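Local coordinates for mannosylglycerate hydrolase MGH1-like glycoside hydrolase domain-containing protein (Thermus thermophilus HB8, PDB 4WVB) that hydrolyses mannosylglycerate, a solute made under osmotic stress, to mannose and glycerate, and can also cleave glucosylglycerate, at residues A[34-39]-A[52-57]; A[48-53]-A[79-84]; A[71-76]-A[94-99]; A[130-135]-A[250-255]. All coordinates share one frame; numbering follows the deposited sequence.

Contact 1: residues A[34-39]-A[52-57]. With GLC (alpha-D-glucopyranose), chain F.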
# COMPACT_ATOMS: atom_id res chain seq x y z
N TRP A 34 -3.30 -27.94 -7.38
CA TRP A 34 -4.26 -26.95 -6.86
C TRP A 34 -5.57 -27.61 -6.47
O TRP A 34 -6.17 -27.19 -5.47
CB TRP A 34 -4.41 -25.60 -7.62
CG TRP A 34 -5.15 -25.50 -8.86
CD1 TRP A 34 -5.33 -26.47 -9.81
CD2 TRP A 34 -5.75 -24.30 -9.38
NE1 TRP A 34 -6.04 -25.94 -10.87
CE2 TRP A 34 -6.30 -24.62 -10.63
CE3 TRP A 34 -5.88 -23.00 -8.90
CZ2 TRP A 34 -6.98 -23.67 -11.41
CZ3 TRP A 34 -6.56 -22.06 -9.67
CH2 TRP A 34 -7.08 -22.39 -10.91
N ASP A 35 -5.95 -28.69 -7.16
CA ASP A 35 -7.13 -29.45 -6.76
C ASP A 35 -7.00 -29.89 -5.30
O ASP A 35 -7.92 -29.68 -4.51
CB ASP A 35 -7.37 -30.68 -7.65
CG ASP A 35 -7.54 -30.32 -9.11
OD1 ASP A 35 -6.57 -29.78 -9.69
OD2 ASP A 35 -8.64 -30.58 -9.67
N SER A 36 -5.88 -30.51 -4.94
CA SER A 36 -5.71 -30.99 -3.57
C SER A 36 -5.81 -29.87 -2.53
O SER A 36 -6.34 -30.08 -1.43
CB SER A 36 -4.39 -31.77 -3.39
OG SER A 36 -4.57 -33.13 -3.76
N ALA A 37 -5.32 -28.68 -2.86
CA ALA A 37 -5.45 -27.56 -1.94
C ALA A 37 -6.92 -27.21 -1.68
O ALA A 37 -7.32 -27.05 -0.55
CB ALA A 37 -4.73 -26.34 -2.49
N PHE A 38 -7.71 -27.06 -2.74
CA PHE A 38 -9.14 -26.75 -2.54
C PHE A 38 -9.84 -27.91 -1.85
O PHE A 38 -10.73 -27.72 -1.02
CB PHE A 38 -9.86 -26.46 -3.86
CG PHE A 38 -9.35 -25.23 -4.58
CD1 PHE A 38 -9.48 -23.97 -4.01
CD2 PHE A 38 -8.69 -25.35 -5.79
CE1 PHE A 38 -8.98 -22.86 -4.66
CE2 PHE A 38 -8.21 -24.23 -6.45
CZ PHE A 38 -8.35 -22.98 -5.88
N ILE A 39 -9.43 -29.13 -2.19
CA ILE A 39 -10.06 -30.33 -1.64
C ILE A 39 -9.82 -30.42 -0.15
O ILE A 39 -10.72 -30.76 0.61
CB ILE A 39 -9.59 -31.59 -2.38
CG1 ILE A 39 -10.21 -31.61 -3.78
CG2 ILE A 39 -9.97 -32.86 -1.62
CD1 ILE A 39 -9.45 -32.47 -4.77
N TRP A 52 -5.57 -32.41 6.62
CA TRP A 52 -4.10 -32.30 6.70
C TRP A 52 -3.39 -33.34 5.84
O TRP A 52 -2.40 -33.02 5.12
CB TRP A 52 -3.62 -32.47 8.13
CG TRP A 52 -3.84 -31.31 9.03
CD1 TRP A 52 -4.67 -31.28 10.10
CD2 TRP A 52 -3.18 -30.03 9.00
NE1 TRP A 52 -4.59 -30.06 10.73
CE2 TRP A 52 -3.69 -29.27 10.06
CE3 TRP A 52 -2.23 -29.45 8.14
CZ2 TRP A 52 -3.29 -27.97 10.31
CZ3 TRP A 52 -1.81 -28.17 8.40
CH2 TRP A 52 -2.35 -27.43 9.47
N GLN A 53 -3.87 -34.59 5.89
CA GLN A 53 -3.22 -35.68 5.15
C GLN A 53 -3.17 -35.43 3.64
O GLN A 53 -2.16 -35.74 2.99
CB GLN A 53 -3.86 -37.05 5.45
CG GLN A 53 -3.65 -37.51 6.88
CD GLN A 53 -2.20 -37.83 7.20
OE1 GLN A 53 -1.43 -38.24 6.33
NE2 GLN A 53 -1.83 -37.62 8.47
N GLU A 54 -4.22 -34.83 3.09
CA GLU A 54 -4.25 -34.44 1.67
C GLU A 54 -3.00 -33.67 1.26
O GLU A 54 -2.36 -33.96 0.23
CB GLU A 54 -5.48 -33.58 1.37
CG GLU A 54 -5.67 -33.29 -0.12
CD GLU A 54 -6.29 -34.46 -0.87
OE1 GLU A 54 -7.05 -35.24 -0.25
OE2 GLU A 54 -6.03 -34.59 -2.09
N LEU A 55 -2.64 -32.69 2.09
CA LEU A 55 -1.51 -31.82 1.82
C LEU A 55 -0.16 -32.46 2.23
O LEU A 55 0.82 -32.27 1.55
CB LEU A 55 -1.69 -30.47 2.51
CG LEU A 55 -3.02 -29.78 2.13
CD1 LEU A 55 -3.10 -28.39 2.72
CD2 LEU A 55 -3.21 -29.74 0.63
N LEU A 56 -0.11 -33.19 3.35
CA LEU A 56 1.10 -33.94 3.71
C LEU A 56 1.50 -34.86 2.56
O LEU A 56 2.67 -34.97 2.22
CB LEU A 56 0.86 -34.79 4.96
CG LEU A 56 0.63 -34.03 6.25
CD1 LEU A 56 0.24 -34.99 7.37
CD2 LEU A 56 1.88 -33.24 6.61
N CYS A 57 0.50 -35.50 1.97
CA CYS A 57 0.71 -36.43 0.87
C CYS A 57 1.25 -35.72 -0.35
O CYS A 57 2.21 -36.19 -0.98
CB CYS A 57 -0.61 -37.14 0.51
SG CYS A 57 -0.47 -38.42 -0.76
C1 GLC F . -7.83 -29.49 -15.77
C2 GLC F . -8.13 -28.10 -15.15
C3 GLC F . -7.08 -27.81 -14.08
C4 GLC F . -7.13 -28.90 -13.00
C5 GLC F . -6.96 -30.28 -13.66
C6 GLC F . -7.22 -31.43 -12.70
O1 GLC F . -6.54 -29.46 -16.42
O2 GLC F . -8.16 -27.07 -16.14
O3 GLC F . -7.34 -26.54 -13.51
O4 GLC F . -6.16 -28.59 -11.96
O5 GLC F . -7.86 -30.51 -14.76
O6 GLC F . -8.60 -31.48 -12.40
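Ser36 CB leads from helix 33-43 toward helix 48-62, and its OG meets one carboxylate oxygen of Glu54 in a short hydrogen bond. Ser36 OG gives its proton to Glu54 OE2 at 2.7 Å, using the anti lone pair of that oxygen. The glutamate reaches across with CG trans to its backbone N (chi1 -172°) and a bend at chi2, which lays its CG against Ser36 O at 3.5 Å. Leu55 CD2 packs on the backbone of helix 33-43, 4.0 Å from Ala37 CA. The helices run nearly antiparallel, as neighbours do in the (alpha/alpha)6 barrel of this family, and the axes of the two segments approach to 9.1 Å.

On another side of helix 33-43, Trp34 NE1 donates to glucose O3 at 3.0 Å, while Asp35 takes glucose O4 on OD1 (2.6 Å) and O6 on OD2. The other glutamate oxygen, OE1, is held by Arg50 and Thr21. With an alanine in place of Glu54, the buried Ser36 hydroxyl is likely to lose this acceptor and Arg50 its counter-charge. A buried carboxylate shared between a serine, a threonine and an arginine is thus likely to stay ionised, on the helix packed behind the one that carries Trp34 and Asp35.

Contact 2: residues A[48-53]-A[79-84]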
# COMPACT_ATOMS: atom_id res chain seq x y z
N TRP A 48 -10.65 -33.55 10.18
CA TRP A 48 -9.51 -32.61 10.12
C TRP A 48 -8.19 -33.29 9.81
O TRP A 48 -7.39 -32.76 9.03
CB TRP A 48 -9.37 -31.80 11.41
CG TRP A 48 -10.36 -30.72 11.51
CD1 TRP A 48 -11.59 -30.80 12.11
CD2 TRP A 48 -10.25 -29.38 11.02
NE1 TRP A 48 -12.25 -29.60 12.01
CE2 TRP A 48 -11.46 -28.72 11.33
CE3 TRP A 48 -9.25 -28.67 10.34
CZ2 TRP A 48 -11.69 -27.39 11.00
CZ3 TRP A 48 -9.48 -27.34 10.02
CH2 TRP A 48 -10.69 -26.72 10.35
N GLU A 49 -7.95 -34.46 10.39
CA GLU A 49 -6.72 -35.19 10.05
C GLU A 49 -6.67 -35.49 8.55
O GLU A 49 -5.65 -35.31 7.90
CB GLU A 49 -6.58 -36.50 10.85
CG GLU A 49 -5.21 -37.15 10.68
CD GLU A 49 -4.08 -36.30 11.22
OE1 GLU A 49 -3.27 -35.76 10.45
OE2 GLU A 49 -3.97 -36.14 12.45
N ARG A 50 -7.78 -35.97 8.00
CA ARG A 50 -7.84 -36.28 6.58
C ARG A 50 -7.57 -35.02 5.73
O ARG A 50 -6.91 -35.08 4.67
CB ARG A 50 -9.21 -36.90 6.22
CG ARG A 50 -9.38 -37.27 4.77
CD ARG A 50 -8.31 -38.24 4.31
NE ARG A 50 -8.49 -38.61 2.91
CZ ARG A 50 -8.08 -37.88 1.88
NH1 ARG A 50 -7.44 -36.72 2.07
NH2 ARG A 50 -8.31 -38.30 0.64
N ALA A 51 -8.03 -33.87 6.21
CA ALA A 51 -7.72 -32.60 5.51
C ALA A 51 -6.21 -32.32 5.47
O ALA A 51 -5.66 -32.00 4.42
CB ALA A 51 -8.45 -31.45 6.16
N TRP A 52 -5.57 -32.41 6.62
CA TRP A 52 -4.10 -32.30 6.70
C TRP A 52 -3.39 -33.34 5.84
O TRP A 52 -2.40 -33.02 5.12
CB TRP A 52 -3.62 -32.47 8.13
CG TRP A 52 -3.84 -31.31 9.03
CD1 TRP A 52 -4.67 -31.28 10.10
CD2 TRP A 52 -3.18 -30.03 9.00
NE1 TRP A 52 -4.59 -30.06 10.73
CE2 TRP A 52 -3.69 -29.27 10.06
CE3 TRP A 52 -2.23 -29.45 8.14
CZ2 TRP A 52 -3.29 -27.97 10.31
CZ3 TRP A 52 -1.81 -28.17 8.40
CH2 TRP A 52 -2.35 -27.43 9.47
N GLN A 53 -3.87 -34.59 5.89
CA GLN A 53 -3.22 -35.68 5.15
C GLN A 53 -3.17 -35.43 3.64
O GLN A 53 -2.16 -35.74 2.99
CB GLN A 53 -3.86 -37.05 5.45
CG GLN A 53 -3.65 -37.51 6.88
CD GLN A 53 -2.20 -37.83 7.20
OE1 GLN A 53 -1.43 -38.24 6.33
NE2 GLN A 53 -1.83 -37.62 8.47
N ARG A 79 -2.49 -44.14 -0.99
CA ARG A 79 -1.46 -43.84 -0.01
C ARG A 79 -1.98 -43.86 1.42
O ARG A 79 -3.10 -43.43 1.72
CB ARG A 79 -0.85 -42.47 -0.28
CG ARG A 79 -0.17 -42.34 -1.62
CD ARG A 79 1.01 -43.28 -1.74
NE ARG A 79 1.69 -43.04 -3.00
CZ ARG A 79 2.70 -43.76 -3.46
NH1 ARG A 79 3.14 -44.83 -2.80
NH2 ARG A 79 3.25 -43.43 -4.62
N ASP A 80 -1.13 -44.36 2.31
CA ASP A 80 -1.43 -44.34 3.72
C ASP A 80 -1.10 -42.98 4.26
O ASP A 80 -0.31 -42.24 3.66
CB ASP A 80 -0.60 -45.39 4.47
CG ASP A 80 -1.03 -46.81 4.14
OD1 ASP A 80 -2.25 -47.09 4.21
OD2 ASP A 80 -0.15 -47.64 3.81
N TYR A 81 -1.71 -42.66 5.40
CA TYR A 81 -1.37 -41.45 6.14
C TYR A 81 0.13 -41.41 6.39
O TYR A 81 0.79 -42.44 6.46
CB TYR A 81 -2.13 -41.41 7.48
CG TYR A 81 -3.59 -41.00 7.38
CD1 TYR A 81 -4.26 -40.94 6.15
CD2 TYR A 81 -4.31 -40.69 8.53
CE1 TYR A 81 -5.60 -40.56 6.08
CE2 TYR A 81 -5.65 -40.32 8.47
CZ TYR A 81 -6.29 -40.26 7.24
OH TYR A 81 -7.61 -39.89 7.16
N PHE A 82 0.63 -40.20 6.53
CA PHE A 82 2.02 -39.92 6.91
C PHE A 82 2.35 -40.61 8.24
O PHE A 82 1.68 -40.37 9.23
CB PHE A 82 2.19 -38.39 7.03
CG PHE A 82 3.55 -37.95 7.47
CD1 PHE A 82 4.68 -38.32 6.75
CD2 PHE A 82 3.70 -37.15 8.59
CE1 PHE A 82 5.93 -37.91 7.15
CE2 PHE A 82 4.96 -36.74 9.00
CZ PHE A 82 6.07 -37.12 8.27
N PRO A 83 3.39 -41.47 8.26
CA PRO A 83 3.65 -42.22 9.49
C PRO A 83 4.42 -41.44 10.56
O PRO A 83 4.69 -41.99 11.63
CB PRO A 83 4.44 -43.44 9.00
CG PRO A 83 5.10 -43.01 7.73
CD PRO A 83 4.27 -41.89 7.15
N GLY A 84 4.76 -40.18 10.27
CA GLY A 84 5.56 -39.36 11.17
C GLY A 84 7.05 -39.56 10.94
O GLY A 84 7.46 -40.52 10.28
O HOH W 1 0.64 -38.01 10.08
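Tyr81 lies flat beneath Gln53 where the loop joining strands 72-74 and 97-98 drapes over the first turns of helix 48-62, in an amide-aromatic stack reinforced by a CH-pi contact. Gln53 CG sits 3.4 Å from the centroid of the tyrosine ring, almost on its normal, and the amide beyond it is only 8° from parallel to the ring. The phenol end runs on under the helix, its OH 3.4 Å from Arg50 CD, and Glu49 CG approaches the ring obliquely. The charged ends of these two helix residues are engaged with Glu54 and Arg127. Tyr81 is a likely substrate-binding residue, yet its hydroxyl lies far from the bound glucose, which is consistent with a loop that can move toward the pocket.

At Phe82 the backbone takes over. Its N donates to Gln53 OE1 at 2.9 Å, nearly straight at 164°, though tilted from the carbonyl plane. Gln53 NE2 is occupied too: it gives one hydrogen bond to Glu49 OE1, met from above the carboxylate plane, and another to a water that passes on to Phe82 O. With both ends gripped, the amide can hardly turn over. A leucine in place of Gln53 would probably leave Phe82 N without its acceptor and this water without its donor. Two residues on, at the backbone angles of Gly84 a CB would clash with the carbonyl O of Pro83, and Gly84 N stands 3.5 Å above the centre of the Phe82 ring.

Contact 3: residues A[71-76]-A[94-99]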
# COMPACT_ATOMS: atom_id res chain seq x y z
N HIS A 71 2.55 -30.26 -10.75
CA HIS A 71 1.10 -30.13 -10.83
C HIS A 71 0.43 -31.49 -10.70
O HIS A 71 -0.72 -31.56 -10.27
CB HIS A 71 0.67 -29.32 -12.07
CG HIS A 71 0.47 -30.10 -13.34
ND1 HIS A 71 1.49 -30.78 -13.97
CD2 HIS A 71 -0.61 -30.21 -14.14
CE1 HIS A 71 1.04 -31.31 -15.09
NE2 HIS A 71 -0.24 -30.98 -15.22
N ILE A 72 1.15 -32.56 -11.06
CA ILE A 72 0.67 -33.91 -10.90
C ILE A 72 1.73 -34.76 -10.22
O ILE A 72 2.93 -34.72 -10.58
CB ILE A 72 0.27 -34.59 -12.23
CG1 ILE A 72 -0.72 -33.72 -13.03
CG2 ILE A 72 -0.37 -35.94 -11.96
CD1 ILE A 72 -0.93 -34.19 -14.46
N VAL A 73 1.27 -35.51 -9.22
CA VAL A 73 2.01 -36.62 -8.65
C VAL A 73 1.36 -37.92 -9.16
O VAL A 73 0.16 -38.20 -8.92
CB VAL A 73 1.97 -36.57 -7.11
CG1 VAL A 73 2.77 -37.73 -6.54
CG2 VAL A 73 2.52 -35.24 -6.61
N PHE A 74 2.14 -38.72 -9.89
CA PHE A 74 1.59 -39.95 -10.49
C PHE A 74 1.67 -41.13 -9.52
O PHE A 74 2.47 -42.04 -9.70
CB PHE A 74 2.31 -40.27 -11.80
CG PHE A 74 2.14 -39.22 -12.86
CD1 PHE A 74 0.93 -39.09 -13.53
CD2 PHE A 74 3.18 -38.35 -13.19
CE1 PHE A 74 0.76 -38.12 -14.50
CE2 PHE A 74 3.01 -37.38 -14.18
CZ PHE A 74 1.80 -37.27 -14.82
N HIS A 75 0.82 -41.12 -8.51
CA HIS A 75 0.91 -42.12 -7.45
C HIS A 75 0.76 -43.54 -7.98
O HIS A 75 1.49 -44.43 -7.55
CB HIS A 75 -0.15 -41.90 -6.37
CG HIS A 75 0.08 -40.68 -5.53
ND1 HIS A 75 1.09 -40.59 -4.60
CD2 HIS A 75 -0.60 -39.51 -5.45
CE1 HIS A 75 1.02 -39.42 -3.98
NE2 HIS A 75 0.01 -38.74 -4.49
N GLU A 76 -0.21 -43.75 -8.87
CA GLU A 76 -0.55 -45.09 -9.40
C GLU A 76 -1.10 -46.09 -8.35
O GLU A 76 -1.23 -47.28 -8.62
CB GLU A 76 0.64 -45.68 -10.18
CG GLU A 76 0.92 -44.88 -11.44
CD GLU A 76 2.15 -45.35 -12.20
OE1 GLU A 76 2.86 -46.26 -11.70
OE2 GLU A 76 2.41 -44.81 -13.30
N ALA A 94 8.93 -45.83 -1.74
CA ALA A 94 8.86 -45.52 -3.18
C ALA A 94 8.56 -44.04 -3.37
O ALA A 94 7.82 -43.43 -2.60
CB ALA A 94 7.80 -46.39 -3.87
N GLN A 95 9.20 -43.46 -4.39
CA GLN A 95 9.02 -42.07 -4.78
C GLN A 95 8.36 -42.10 -6.14
O GLN A 95 8.97 -42.53 -7.10
CB GLN A 95 10.38 -41.38 -4.91
CG GLN A 95 10.36 -40.09 -5.72
CD GLN A 95 9.46 -39.04 -5.09
OE1 GLN A 95 9.69 -38.65 -3.95
NE2 GLN A 95 8.42 -38.59 -5.82
N PRO A 96 7.10 -41.65 -6.24
CA PRO A 96 6.45 -41.76 -7.54
C PRO A 96 6.98 -40.77 -8.60
O PRO A 96 7.63 -39.78 -8.25
CB PRO A 96 4.98 -41.46 -7.23
CG PRO A 96 5.03 -40.62 -6.00
CD PRO A 96 6.20 -41.13 -5.21
N ALA A 97 6.66 -41.04 -9.86
CA ALA A 97 6.89 -40.09 -10.93
C ALA A 97 5.99 -38.88 -10.70
O ALA A 97 4.88 -39.01 -10.14
CB ALA A 97 6.54 -40.72 -12.27
N THR A 98 6.46 -37.72 -11.13
CA THR A 98 5.69 -36.48 -11.09
C THR A 98 5.82 -35.77 -12.42
O THR A 98 6.71 -36.08 -13.21
CB THR A 98 6.17 -35.54 -9.98
OG1 THR A 98 7.45 -35.03 -10.33
CG2 THR A 98 6.25 -36.25 -8.61
N SER A 99 4.93 -34.81 -12.68
CA SER A 99 5.11 -33.92 -13.82
C SER A 99 6.31 -33.01 -13.58
O SER A 99 6.85 -32.97 -12.47
CB SER A 99 3.84 -33.10 -14.05
OG SER A 99 3.69 -32.16 -13.01
O HOH W 2 4.78 -43.23 -10.41
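His71 turns the edge of its imidazole to Ser99, at one end of an antiparallel pairing between strand 72-74, the middle strand of a small three-stranded sheet, and the short outer strand 97-98. A chi1 of 88° folds the ring back between its own N and carbonyl carbon and brings ND1 to Ser99 OG at 2.8 Å, a hydrogen bond in which either could be the donor. Ile72 CG1 covers one face of this imidazole, which touches Gln103, a residue that hydrogen-bonds the bound glucose.

Phe74 is likewise edge-on: its rim passes beside Ala97 O and the carbonyl carbon of Thr98, while Ile72 CG2 lies against one face of its ring. The isoleucine thus wedges its two branches onto two different aromatic faces. Val73 and Thr98 form a non-hydrogen-bonded pair facing the other side of the sheet, and Val73 CG1 crosses to Pro96 CG at 3.7 Å.

Backbone bonds flank that pair, Ser99 N to Ile72 O at 2.9 Å and Phe74 N to Ala97 O at 2.8 Å. Past it the strands part at an inverse gamma turn centred on Phe74, and a water spans the gap, donating to Phe74 O at 2.7 Å and accepting from Ala97 N at 2.9 Å.

Contact 4: residues A[130-135]-A[250-255]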
# COMPACT_ATOMS: atom_id res chain seq x y z
N TYR A 130 5.64 -28.79 10.49
CA TYR A 130 6.14 -29.74 9.49
C TYR A 130 6.03 -29.19 8.08
O TYR A 130 6.97 -29.29 7.29
CB TYR A 130 5.41 -31.08 9.61
CG TYR A 130 5.86 -32.14 8.66
CD1 TYR A 130 7.04 -32.83 8.88
CD2 TYR A 130 5.13 -32.45 7.52
CE1 TYR A 130 7.47 -33.82 8.00
CE2 TYR A 130 5.55 -33.42 6.64
CZ TYR A 130 6.72 -34.11 6.88
OH TYR A 130 7.15 -35.09 6.00
N LEU A 131 4.88 -28.60 7.76
CA LEU A 131 4.66 -28.09 6.42
C LEU A 131 5.33 -26.74 6.14
O LEU A 131 5.68 -26.48 4.99
CB LEU A 131 3.15 -27.97 6.13
CG LEU A 131 2.44 -29.31 5.90
CD1 LEU A 131 0.94 -29.10 5.84
CD2 LEU A 131 2.93 -29.99 4.64
N PHE A 132 5.50 -25.88 7.15
CA PHE A 132 6.00 -24.52 6.95
C PHE A 132 7.29 -24.45 6.10
O PHE A 132 7.31 -23.75 5.11
CB PHE A 132 6.17 -23.73 8.26
CG PHE A 132 6.82 -22.40 8.04
CD1 PHE A 132 6.05 -21.31 7.65
CD2 PHE A 132 8.21 -22.23 8.13
CE1 PHE A 132 6.61 -20.08 7.39
CE2 PHE A 132 8.78 -20.99 7.86
CZ PHE A 132 7.99 -19.91 7.48
N PRO A 133 8.34 -25.21 6.45
CA PRO A 133 9.58 -25.13 5.65
C PRO A 133 9.46 -25.64 4.21
O PRO A 133 10.20 -25.20 3.31
CB PRO A 133 10.56 -26.04 6.42
CG PRO A 133 9.94 -26.31 7.73
CD PRO A 133 8.47 -26.11 7.61
N LYS A 134 8.55 -26.58 4.02
CA LYS A 134 8.21 -27.11 2.71
C LYS A 134 7.47 -26.09 1.87
O LYS A 134 7.75 -25.93 0.68
CB LYS A 134 7.37 -28.36 2.88
CG LYS A 134 8.09 -29.48 3.60
CD LYS A 134 7.18 -30.69 3.73
CE LYS A 134 7.79 -31.78 4.58
NZ LYS A 134 9.12 -32.17 4.06
N LEU A 135 6.51 -25.38 2.47
CA LEU A 135 5.87 -24.27 1.78
C LEU A 135 6.88 -23.21 1.39
O LEU A 135 6.89 -22.74 0.27
CB LEU A 135 4.82 -23.60 2.66
CG LEU A 135 3.57 -24.41 2.85
CD1 LEU A 135 2.84 -23.88 4.09
CD2 LEU A 135 2.67 -24.32 1.63
N ALA A 250 1.94 -14.71 7.71
CA ALA A 250 1.15 -14.82 8.94
C ALA A 250 1.51 -16.11 9.68
O ALA A 250 1.74 -16.11 10.89
CB ALA A 250 -0.34 -14.80 8.62
N LEU A 251 1.63 -17.21 8.93
CA LEU A 251 2.01 -18.48 9.52
C LEU A 251 3.41 -18.39 10.15
O LEU A 251 3.63 -18.88 11.25
CB LEU A 251 1.99 -19.57 8.47
CG LEU A 251 1.68 -21.00 8.84
CD1 LEU A 251 0.47 -21.12 9.77
CD2 LEU A 251 1.44 -21.74 7.54
N ALA A 252 4.32 -17.74 9.45
CA ALA A 252 5.70 -17.55 10.00
C ALA A 252 5.69 -16.80 11.33
O ALA A 252 6.37 -17.19 12.28
CB ALA A 252 6.59 -16.83 8.99
N VAL A 253 4.91 -15.72 11.41
CA VAL A 253 4.85 -14.95 12.64
C VAL A 253 4.20 -15.76 13.77
O VAL A 253 4.71 -15.79 14.89
CB VAL A 253 4.14 -13.59 12.42
CG1 VAL A 253 3.86 -12.88 13.74
CG2 VAL A 253 4.96 -12.73 11.44
N LEU A 254 3.08 -16.42 13.48
CA LEU A 254 2.40 -17.21 14.48
C LEU A 254 3.23 -18.36 15.03
O LEU A 254 3.11 -18.68 16.21
CB LEU A 254 1.12 -17.78 13.89
CG LEU A 254 0.02 -16.71 13.71
CD1 LEU A 254 -1.08 -17.26 12.79
CD2 LEU A 254 -0.55 -16.27 15.05
N LEU A 255 4.06 -18.96 14.19
CA LEU A 255 4.90 -20.11 14.57
C LEU A 255 6.29 -19.69 15.07
O LEU A 255 7.14 -20.55 15.37
CB LEU A 255 5.07 -21.04 13.38
CG LEU A 255 3.81 -21.72 12.84
CD1 LEU A 255 4.14 -22.52 11.60
CD2 LEU A 255 3.18 -22.60 13.92
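A chi1 of 174° swings the Phe132 ring out from helix 121-146 until CE1 and CZ meet Ala252 on helix 235-254, and a chi1 of -64° at Leu255 brings CD1 back to Phe132 CB from the other helix. The closest touch is Phe132 CE1 to Ala252 CB at 3.6 Å, with CZ of the same ring scarcely farther from that methyl. Leu255 CD1 packs on Phe132 CB at 4.1 Å, and all three neighbours, Leu251 included, approach the ring obliquely. One turn further along, Leu135 CD1 meets Leu251 CD2 at 4.3 Å. No hydrogen bond joins the two segments, so carbon surfaces alone make the fit.

Both helices belong to the (alpha/alpha)6 barrel fold of this family; the segment axes come within 11.0 Å and cross at -137°. The small methyl of Ala252 is consistent with a ring fitting between axes this far apart. Helix 121-146 is kinked at this level, where Pro133 and Lys134 give no backbone bond to the preceding turn. Leu248 also touches both Phe132 and Leu135, and Tyr115 of helix 107-117 covers Leu251 and Leu255. On its far side helix 235-254 carries Ala250, Val253 and Leu254, which pack on Trp287 of the second subunit.

How the contacts relate
Helix 48-62 is the common thread: contact 1 uses its middle, contact 2 its first turns, and Trp52 and Gln53 belong to both, with centres about 10 Å apart. Contact 3 follows along the chain, crossing with contact 2 because the loop 79-84 lies between its two strands; their centres are about 17 Å apart, and Arg79 packs on Pro96. Contact 4 comes last, on helices 121-146 and 235-254, yet Leu56 and Phe82 both touch Tyr130. Contacts 3 and 4 stay apart, about 25 Å between centres. Contacts 1 and 3 both lie beside the sugar pocket, contact 2 links them through helix 48-62 and the loop, and contact 4 lies toward the second subunit.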